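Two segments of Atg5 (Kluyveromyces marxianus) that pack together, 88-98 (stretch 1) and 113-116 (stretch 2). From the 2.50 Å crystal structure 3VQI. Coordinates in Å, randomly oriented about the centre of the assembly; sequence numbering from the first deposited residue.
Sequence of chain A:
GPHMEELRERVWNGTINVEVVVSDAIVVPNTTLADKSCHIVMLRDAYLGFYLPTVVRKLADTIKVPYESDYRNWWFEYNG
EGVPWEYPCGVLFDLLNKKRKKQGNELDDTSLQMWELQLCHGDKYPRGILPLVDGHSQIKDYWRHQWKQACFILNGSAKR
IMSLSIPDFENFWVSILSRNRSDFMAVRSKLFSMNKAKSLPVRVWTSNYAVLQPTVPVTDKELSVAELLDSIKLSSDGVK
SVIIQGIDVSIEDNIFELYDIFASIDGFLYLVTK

Stretch 1, residues 88-98: PCGVLFDLLNK
Stretch 2, residues 113-116: QMWE

A short helix of Atg5, residues 89-96, lies across a strand that includes Trp115 and Glu116, the two N-to-C directions nearly perpendicular at 86° and the axes 10.3 Å apart at closest approach. That gap is filled largely by one side chain, the indole of Trp115, which is buried and gives up 132 Å² of the 329 Å² covered between the stretches. Pro88 (phi/psi -57/150) occupies the N-cap position, and regular i to i+4 bonds follow, from Leu92 N to Pro88 O (3.1 Å) through Asn97 N to Phe93 O (3.1 Å). Asn97 then leaves helical geometry at -65/147; its CA is 6.4 Å from the CA of Trp115, the nearest CA pair across the stretches. The strand is extended, with Trp115 at -110/123 and Glu116 at -101/131.

Trp115 points its CA-to-CB bond toward the helix and, with chi1 -176° (t) and chi2 29°, lays its indole against the backbone of Phe93. The CA of Phe93 sits 4.1 Å from the centroid of the Trp115 six-membered ring and only 7° off its normal, a CH-pi contact in which the helix surface itself is the bump resting on the flat ring. Phe93 leaves the helix sideways and, at chi1 178° (t) and chi2 81°, turns its edge to the Trp115 face: the ring planes stand at 84°, and the Phe93 centroid is 5.3 Å from that of the five-membered ring. Phe93 CE1 meets Trp115 CB at 3.5 Å, so the phenyl fits the angle between the indole and its own backbone. Farther out, Phe93 CZ approaches Gln113 O at 3.9 Å; the Gln113 side chain is modelled only to CB.

Leucines one turn apart border the six-membered ring. Leu92 (m, t) brings CB to 3.7 Å from Trp115 CH2, while Leu96 (chi1 -47°, chi2 163°) reaches the ring edge, its CD1 4.2 Å from Trp115 CZ2. Branched aliphatic chains suit these places, offering apolar surface to an apolar ring. Cys89 O lies 4.2 Å from Trp115 CZ3 while accepting the bond from Phe93 N (2.8 Å).

At the helix end, Asn97 (chi1 -169°, t; chi2 66°) points toward the strand, placing OD1 3.6 Å from Trp115 CD1 and 3.8 Å from Met114 O. No hydrogen bond joins the modelled atoms of the two stretches; shape and aromatic packing dominate. Met114 points away, and the extended Glu116 side chain ends away from the helix, leaving its carboxylate outside the apolar contact.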

ATOM      1  N   PRO A  88      -0.139  -0.567  -0.707  1.00 46.79           N
ATOM      2  CA  PRO A  88       0.195  -0.330   0.701  1.00 45.81           C
ATOM      3  C   PRO A  88      -1.030  -0.133   1.588  1.00 45.63           C
ATOM      4  O   PRO A  88      -2.069   0.351   1.128  1.00 45.21           O
ATOM      5  CB  PRO A  88       1.103   0.905   0.650  1.00 46.38           C
ATOM      6  CG  PRO A  88       0.907   1.469  -0.765  1.00 47.36           C
ATOM      7  CD  PRO A  88       0.686   0.263  -1.603  1.00 45.59           C
ATOM      8  N   CYS A  89      -0.894  -0.525   2.854  1.00 43.62           N
ATOM      9  CA  CYS A  89      -1.954  -0.406   3.850  1.00 44.71           C
ATOM     10  C   CYS A  89      -2.581   0.983   3.880  1.00 44.56           C
ATOM     11  O   CYS A  89      -3.789   1.138   3.762  1.00 44.75           O
ATOM     12  CB  CYS A  89      -1.405  -0.717   5.245  1.00 44.80           C
ATOM     13  SG  CYS A  89      -0.681  -2.361   5.410  1.00 54.80           S
ATOM     14  N   GLY A  90      -1.746   1.994   4.054  1.00 44.06           N
ATOM     15  CA  GLY A  90      -2.250   3.350   4.115  1.00 46.10           C
ATOM     16  C   GLY A  90      -3.133   3.717   2.941  1.00 45.84           C
ATOM     17  O   GLY A  90      -4.157   4.392   3.101  1.00 46.09           O
ATOM     18  N   VAL A  91      -2.732   3.271   1.759  1.00 43.86           N
ATOM     19  CA  VAL A  91      -3.480   3.545   0.548  1.00 43.16           C
ATOM     20  C   VAL A  91      -4.860   2.890   0.619  1.00 43.97           C
ATOM     21  O   VAL A  91      -5.863   3.502   0.264  1.00 45.50           O
ATOM     22  CB  VAL A  91      -2.711   3.021  -0.674  1.00 42.84           C
ATOM     23  CG1 VAL A  91      -3.544   3.189  -1.946  1.00 44.48           C
ATOM     24  CG2 VAL A  91      -1.410   3.767  -0.799  1.00 43.24           C
ATOM     25  N   LEU A  92      -4.907   1.652   1.098  1.00 43.16           N
ATOM     26  CA  LEU A  92      -6.158   0.920   1.199  1.00 43.13           C
ATOM     27  C   LEU A  92      -7.028   1.548   2.267  1.00 45.14           C
ATOM     28  O   LEU A  92      -8.235   1.705   2.091  1.00 43.09           O
ATOM     29  CB  LEU A  92      -5.870  -0.548   1.519  1.00 42.10           C
ATOM     30  CG  LEU A  92      -5.067  -1.217   0.397  1.00 42.60           C
ATOM     31  CD1 LEU A  92      -4.482  -2.555   0.854  1.00 41.90           C
ATOM     32  CD2 LEU A  92      -5.977  -1.383  -0.821  1.00 37.64           C
ATOM     33  N   PHE A  93      -6.400   1.914   3.378  1.00 47.72           N
ATOM     34  CA  PHE A  93      -7.109   2.559   4.478  1.00 49.92           C
ATOM     35  C   PHE A  93      -7.779   3.840   3.959  1.00 51.51           C
ATOM     36  O   PHE A  93      -8.960   4.086   4.210  1.00 53.53           O
ATOM     37  CB  PHE A  93      -6.130   2.920   5.592  1.00 49.28           C
ATOM     38  CG  PHE A  93      -6.764   3.625   6.748  1.00 50.70           C
ATOM     39  CD1 PHE A  93      -7.437   2.909   7.731  1.00 52.34           C
ATOM     40  CD2 PHE A  93      -6.710   5.011   6.844  1.00 53.33           C
ATOM     41  CE1 PHE A  93      -8.052   3.560   8.800  1.00 53.41           C
ATOM     42  CE2 PHE A  93      -7.319   5.677   7.909  1.00 54.82           C
ATOM     43  CZ  PHE A  93      -7.993   4.949   8.889  1.00 54.87           C
ATOM     44  N   ASP A  94      -7.012   4.653   3.240  1.00 50.60           N
ATOM     45  CA  ASP A  94      -7.532   5.896   2.695  1.00 50.97           C
ATOM     46  C   ASP A  94      -8.687   5.642   1.738  1.00 49.87           C
ATOM     47  O   ASP A  94      -9.633   6.406   1.684  1.00 48.63           O
ATOM     48  CB  ASP A  94      -6.433   6.658   1.939  1.00 51.31           C
ATOM     49  CG  ASP A  94      -5.388   7.258   2.861  1.00 51.36           C
ATOM     50  OD1 ASP A  94      -5.601   7.257   4.091  1.00 53.04           O
ATOM     51  OD2 ASP A  94      -4.355   7.741   2.350  1.00 51.13           O
ATOM     52  N   LEU A  95      -8.597   4.550   0.994  1.00 50.03           N
ATOM     53  CA  LEU A  95      -9.594   4.206  -0.000  1.00 48.98           C
ATOM     54  C   LEU A  95     -10.878   3.552   0.502  1.00 49.67           C
ATOM     55  O   LEU A  95     -11.958   3.862   0.001  1.00 49.15           O
ATOM     56  CB  LEU A  95      -8.957   3.288  -1.049  1.00 47.51           C
ATOM     57  CG  LEU A  95      -9.875   2.660  -2.104  1.00 48.79           C
ATOM     58  CD1 LEU A  95     -10.241   3.706  -3.127  1.00 48.83           C
ATOM     59  CD2 LEU A  95      -9.174   1.497  -2.791  1.00 49.45           C
ATOM     60  N   LEU A  96     -10.770   2.662   1.486  1.00 49.44           N
ATOM     61  CA  LEU A  96     -11.934   1.926   1.960  1.00 50.64           C
ATOM     62  C   LEU A  96     -12.589   2.315   3.283  1.00 53.91           C
ATOM     63  O   LEU A  96     -13.802   2.136   3.445  1.00 53.05           O
ATOM     64  CB  LEU A  96     -11.594   0.435   2.022  1.00 46.49           C
ATOM     65  CG  LEU A  96     -10.895  -0.170   0.801  1.00 46.42           C
ATOM     66  CD1 LEU A  96     -10.268  -1.491   1.211  1.00 42.36           C
ATOM     67  CD2 LEU A  96     -11.859  -0.340  -0.366  1.00 39.68           C
ATOM     68  N   ASN A  97     -11.821   2.849   4.222  1.00 56.90           N
ATOM     69  CA  ASN A  97     -12.397   3.173   5.527  1.00 62.39           C
ATOM     70  C   ASN A  97     -13.479   4.247   5.603  1.00 64.28           C
ATOM     71  O   ASN A  97     -13.469   5.223   4.849  1.00 65.50           O
ATOM     72  CB  ASN A  97     -11.294   3.524   6.518  1.00 64.70           C
ATOM     73  CG  ASN A  97     -11.811   3.602   7.936  1.00 67.29           C
ATOM     74  OD1 ASN A  97     -12.230   2.592   8.514  1.00 67.08           O
ATOM     75  ND2 ASN A  97     -11.799   4.808   8.505  1.00 68.93           N
ATOM     76  N   LYS A  98     -14.404   4.061   6.544  1.00 66.07           N
ATOM     77  CA  LYS A  98     -15.505   4.999   6.747  1.00 67.14           C
ATOM     78  C   LYS A  98     -14.985   6.358   7.212  1.00 67.86           C
ATOM     79  O   LYS A  98     -15.187   7.374   6.542  1.00 68.63           O
ATOM     80  CB  LYS A  98     -16.487   4.435   7.769  1.00 67.48           C
ATOM     81  N   GLN A 113      -8.599   6.336  14.983  1.00 76.08           N
ATOM     82  CA  GLN A 113      -9.527   5.931  13.927  1.00 77.73           C
ATOM     83  C   GLN A 113      -9.230   4.485  13.530  1.00 77.83           C
ATOM     84  O   GLN A 113      -8.342   4.226  12.710  1.00 79.11           O
ATOM     85  CB  GLN A 113      -9.385   6.860  12.714  1.00 76.60           C
ATOM     86  N   MET A 114      -9.978   3.547  14.104  1.00 75.87           N
ATOM     87  CA  MET A 114      -9.758   2.136  13.827  1.00 74.07           C
ATOM     88  C   MET A 114     -10.383   1.626  12.532  1.00 71.70           C
ATOM     89  O   MET A 114     -11.484   2.025  12.147  1.00 72.26           O
ATOM     90  CB  MET A 114     -10.238   1.291  15.010  1.00 75.83           C
ATOM     91  CG  MET A 114      -9.391   0.052  15.240  1.00 79.49           C
ATOM     92  SD  MET A 114      -9.759  -0.811  16.785  1.00 86.80           S
ATOM     93  CE  MET A 114      -8.833   0.202  17.992  1.00 85.46           C
ATOM     94  N   TRP A 115      -9.645   0.742  11.867  1.00 67.27           N
ATOM     95  CA  TRP A 115     -10.053   0.119  10.613  1.00 62.76           C
ATOM     96  C   TRP A 115     -10.342  -1.342  10.957  1.00 61.21           C
ATOM     97  O   TRP A 115      -9.479  -2.031  11.498  1.00 61.54           O
ATOM     98  CB  TRP A 115      -8.896   0.227   9.610  1.00 60.32           C
ATOM     99  CG  TRP A 115      -9.167  -0.274   8.210  1.00 57.29           C
ATOM    100  CD1 TRP A 115     -10.369  -0.306   7.564  1.00 56.86           C
ATOM    101  CD2 TRP A 115      -8.191  -0.712   7.254  1.00 55.25           C
ATOM    102  NE1 TRP A 115     -10.200  -0.729   6.268  1.00 56.52           N
ATOM    103  CE2 TRP A 115      -8.872  -0.984   6.052  1.00 54.44           C
ATOM    104  CE3 TRP A 115      -6.802  -0.898   7.298  1.00 55.18           C
ATOM    105  CZ2 TRP A 115      -8.217  -1.429   4.901  1.00 54.03           C
ATOM    106  CZ3 TRP A 115      -6.152  -1.341   6.152  1.00 54.13           C
ATOM    107  CH2 TRP A 115      -6.861  -1.599   4.972  1.00 52.14           C
ATOM    108  N   GLU A 116     -11.552  -1.814  10.676  1.00 59.43           N
ATOM    109  CA  GLU A 116     -11.876  -3.199  10.988  1.00 59.27           C
ATOM    110  C   GLU A 116     -11.801  -4.093   9.751  1.00 56.23           C
ATOM    111  O   GLU A 116     -12.361  -3.770   8.704  1.00 55.36           O
ATOM    112  CB  GLU A 116     -13.270  -3.305  11.623  1.00 63.39           C
ATOM    113  CG  GLU A 116     -13.541  -4.684  12.234  1.00 71.30           C
ATOM    114  CD  GLU A 116     -14.909  -4.814  12.905  1.00 76.14           C
ATOM    115  OE1 GLU A 116     -15.588  -3.784  13.125  1.00 76.81           O
ATOM    116  OE2 GLU A 116     -15.297  -5.963  13.221  1.00 79.88           O
TER